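PDB 4PHX: protein AggB from Escherichia coli, which serves as the minor subunit of aggregative adherence fimbriae type I and probably helps the bacterium adhere to host cells. Local coordinates for residues B[61-66]-B[96-101]. Residues are numbered along the deposited sequence; the frame is centred on the assembly and turned at random.
Sequences ELKVKI and MSDGNQ
The carboxamide of Gln101 lies against the backbone of Lys63 and grips both its polar atoms: OE1 accepts from Lys63 N at 3.0 Å, and NE2 donates to Lys63 O at 2.9 Å, with that oxygen in the amide plane. Glutamine suits this place because one flat group carries a donor and an acceptor side by side, as a neighbouring strand would. Leu62 CD2 packs on Gln101 CD, the two side chains crossing at about a right angle. Gln101 NE2 also reaches Ser97 OG (2.8 Å), whose hydroxyl in turn donates to Gly99 O. In this Ig-like sandwich strand 61-67 runs antiparallel beside the end of strand 90-97, with Lys65 and Met96 a hydrogen-bonded pair (Lys65 N to Met96 O, 2.7 Å). After the non-hydrogen-bonded pair Val64–Ser97 the second segment leaves the strand, and Asp98 N, above the carbonyl plane, joins the Gln101 amide on Lys63 O. On the face shared by Lys65 and Met96, the long aliphatic lysine chain meets the flexible methionine obliquely, Lys65 CE to Met96 CE at 3.7 Å. Asp98 turns CB against Lys63 O; its CG is anti to the backbone N (chi1 -178°), and OD2 bonds His49 ND1 on strand 49-53, which flanks 61-67 on its other side.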
ATOM      1  N   GLU B  61     -13.818 -12.489  18.373  1.00 67.30           N
ATOM      2  CA  GLU B  61     -13.904 -13.313  17.176  1.00 61.40           C
ATOM      3  C   GLU B  61     -12.767 -13.120  16.200  1.00 55.48           C
ATOM      4  O   GLU B  61     -12.651 -12.064  15.581  1.00 53.75           O
ATOM      5  CB  GLU B  61     -15.225 -13.065  16.452  1.00 52.21           C
ATOM      6  CG  GLU B  61     -16.412 -13.617  17.184  1.00 66.02           C
ATOM      7  CD  GLU B  61     -17.675 -13.515  16.378  1.00 63.78           C
ATOM      8  OE1 GLU B  61     -17.799 -12.531  15.621  1.00 67.25           O
ATOM      9  OE2 GLU B  61     -18.528 -14.419  16.492  1.00 56.09           O
ATOM     10  N   LEU B  62     -11.947 -14.156  16.045  1.00 54.72           N
ATOM     11  CA  LEU B  62     -10.968 -14.177  14.974  1.00 47.70           C
ATOM     12  C   LEU B  62     -11.620 -14.587  13.674  1.00 45.52           C
ATOM     13  O   LEU B  62     -12.304 -15.602  13.616  1.00 51.32           O
ATOM     14  CB  LEU B  62      -9.836 -15.128  15.300  1.00 50.27           C
ATOM     15  CG  LEU B  62      -8.871 -14.529  16.307  1.00 60.29           C
ATOM     16  CD1 LEU B  62      -7.753 -15.514  16.624  1.00 58.74           C
ATOM     17  CD2 LEU B  62      -8.327 -13.213  15.751  1.00 55.92           C
ATOM     18  N   LYS B  63     -11.432 -13.781  12.639  1.00 43.46           N
ATOM     19  CA  LYS B  63     -11.765 -14.191  11.291  1.00 44.46           C
ATOM     20  C   LYS B  63     -10.506 -14.842  10.764  1.00 45.49           C
ATOM     21  O   LYS B  63      -9.437 -14.230  10.723  1.00 44.78           O
ATOM     22  CB  LYS B  63     -12.099 -12.992  10.389  1.00 50.47           C
ATOM     23  CG  LYS B  63     -12.909 -11.877  11.027  1.00 51.67           C
ATOM     24  CD  LYS B  63     -13.228 -10.755  10.027  1.00 60.16           C
ATOM     25  CE  LYS B  63     -14.048 -11.235   8.815  1.00 60.92           C
ATOM     26  NZ  LYS B  63     -15.491 -11.492   9.141  1.00 61.47           N
ATOM     27  N   VAL B  64     -10.618 -16.091  10.354  1.00 46.86           N
ATOM     28  CA  VAL B  64      -9.464 -16.772   9.833  1.00 40.80           C
ATOM     29  C   VAL B  64      -9.785 -17.317   8.458  1.00 45.44           C
ATOM     30  O   VAL B  64     -10.953 -17.383   8.061  1.00 40.49           O
ATOM     31  CB  VAL B  64      -9.037 -17.896  10.769  1.00 41.43           C
ATOM     32  CG1 VAL B  64      -8.738 -17.329  12.145  1.00 36.67           C
ATOM     33  CG2 VAL B  64     -10.125 -18.994  10.829  1.00 36.58           C
ATOM     34  N   LYS B  65      -8.741 -17.678   7.719  1.00 42.24           N
ATOM     35  CA  LYS B  65      -8.914 -18.327   6.427  1.00 42.68           C
ATOM     36  C   LYS B  65      -7.915 -19.468   6.293  1.00 39.00           C
ATOM     37  O   LYS B  65      -6.848 -19.466   6.911  1.00 34.96           O
ATOM     38  CB  LYS B  65      -8.762 -17.332   5.262  1.00 41.60           C
ATOM     39  CG  LYS B  65      -7.403 -16.642   5.185  1.00 45.61           C
ATOM     40  CD  LYS B  65      -7.268 -15.740   3.939  1.00 42.90           C
ATOM     41  CE  LYS B  65      -5.900 -15.076   3.858  1.00 39.98           C
ATOM     42  NZ  LYS B  65      -5.810 -14.124   2.697  1.00 45.45           N
ATOM     43  N   ILE B  66      -8.270 -20.448   5.476  1.00 41.10           N
ATOM     44  CA  ILE B  66      -7.445 -21.629   5.352  1.00 39.41           C
ATOM     45  C   ILE B  66      -7.031 -21.904   3.912  1.00 33.90           C
ATOM     46  O   ILE B  66      -7.790 -21.711   2.976  1.00 33.04           O
ATOM     47  CB  ILE B  66      -8.152 -22.862   5.953  1.00 35.06           C
ATOM     48  CG1 ILE B  66      -7.165 -24.019   6.114  1.00 34.68           C
ATOM     49  CG2 ILE B  66      -9.365 -23.246   5.096  1.00 31.69           C
ATOM     50  CD1 ILE B  66      -7.730 -25.236   6.865  1.00 36.14           C
ATOM     51  N   MET B  96      -4.772 -18.731   8.432  1.00 41.61           N
ATOM     52  CA  MET B  96      -4.305 -17.357   8.383  1.00 45.28           C
ATOM     53  C   MET B  96      -5.340 -16.352   8.870  1.00 45.77           C
ATOM     54  O   MET B  96      -6.547 -16.554   8.714  1.00 44.92           O
ATOM     55  CB  MET B  96      -3.849 -16.989   6.965  1.00 43.37           C
ATOM     56  CG  MET B  96      -2.637 -17.744   6.470  1.00 38.93           C
ATOM     57  SD  MET B  96      -2.383 -17.570   4.693  1.00 38.61           S
ATOM     58  CE  MET B  96      -3.898 -18.183   4.020  1.00 33.28           C
ATOM     59  N   SER B  97      -4.847 -15.267   9.456  1.00 44.77           N
ATOM     60  CA  SER B  97      -5.685 -14.116   9.756  1.00 50.08           C
ATOM     61  C   SER B  97      -6.410 -13.621   8.508  1.00 47.69           C
ATOM     62  O   SER B  97      -5.788 -13.369   7.474  1.00 43.02           O
ATOM     63  CB  SER B  97      -4.853 -12.977  10.324  1.00 40.68           C
ATOM     64  OG  SER B  97      -5.693 -11.892  10.592  1.00 47.53           O
ATOM     65  N   ASP B  98      -7.729 -13.498   8.606  1.00 46.13           N
ATOM     66  CA  ASP B  98      -8.523 -13.046   7.474  1.00 47.96           C
ATOM     67  C   ASP B  98      -8.720 -11.537   7.552  1.00 46.83           C
ATOM     68  O   ASP B  98      -9.733 -11.068   8.044  1.00 48.99           O
ATOM     69  CB  ASP B  98      -9.873 -13.768   7.435  1.00 44.04           C
ATOM     70  CG  ASP B  98     -10.713 -13.367   6.233  1.00 48.18           C
ATOM     71  OD1 ASP B  98     -10.194 -12.660   5.337  1.00 51.59           O
ATOM     72  OD2 ASP B  98     -11.890 -13.771   6.176  1.00 49.99           O
ATOM     73  N   GLY B  99      -7.739 -10.794   7.065  1.00 48.92           N
ATOM     74  CA  GLY B  99      -7.717  -9.354   7.205  1.00 51.04           C
ATOM     75  C   GLY B  99      -6.954  -8.892   8.436  1.00 52.25           C
ATOM     76  O   GLY B  99      -6.513  -9.709   9.265  1.00 46.12           O
ATOM     77  N   ASN B 100      -6.788  -7.572   8.543  1.00 52.48           N
ATOM     78  CA  ASN B 100      -6.182  -6.957   9.715  1.00 51.39           C
ATOM     79  C   ASN B 100      -7.215  -6.915  10.818  1.00 50.25           C
ATOM     80  O   ASN B 100      -8.380  -6.599  10.565  1.00 54.18           O
ATOM     81  CB  ASN B 100      -5.719  -5.531   9.408  1.00 59.42           C
ATOM     82  CG  ASN B 100      -4.662  -5.476   8.331  1.00 62.66           C
ATOM     83  OD1 ASN B 100      -3.726  -6.273   8.324  1.00 60.22           O
ATOM     84  ND2 ASN B 100      -4.808  -4.531   7.407  1.00 65.22           N
ATOM     85  N   GLN B 101      -6.798  -7.215  12.042  1.00 48.15           N
ATOM     86  CA  GLN B 101      -7.744  -7.310  13.144  1.00 47.71           C
ATOM     87  C   GLN B 101      -7.022  -7.365  14.474  1.00 47.84           C
ATOM     88  O   GLN B 101      -5.826  -7.603  14.543  1.00 53.03           O
ATOM     89  CB  GLN B 101      -8.648  -8.548  12.990  1.00 49.47           C
ATOM     90  CG  GLN B 101      -7.967  -9.906  13.241  1.00 42.11           C
ATOM     91  CD  GLN B 101      -8.783 -11.110  12.718  1.00 49.87           C
ATOM     92  OE1 GLN B 101     -10.004 -11.183  12.906  1.00 47.79           O
ATOM     93  NE2 GLN B 101      -8.100 -12.062  12.062  1.00 43.52           N
TER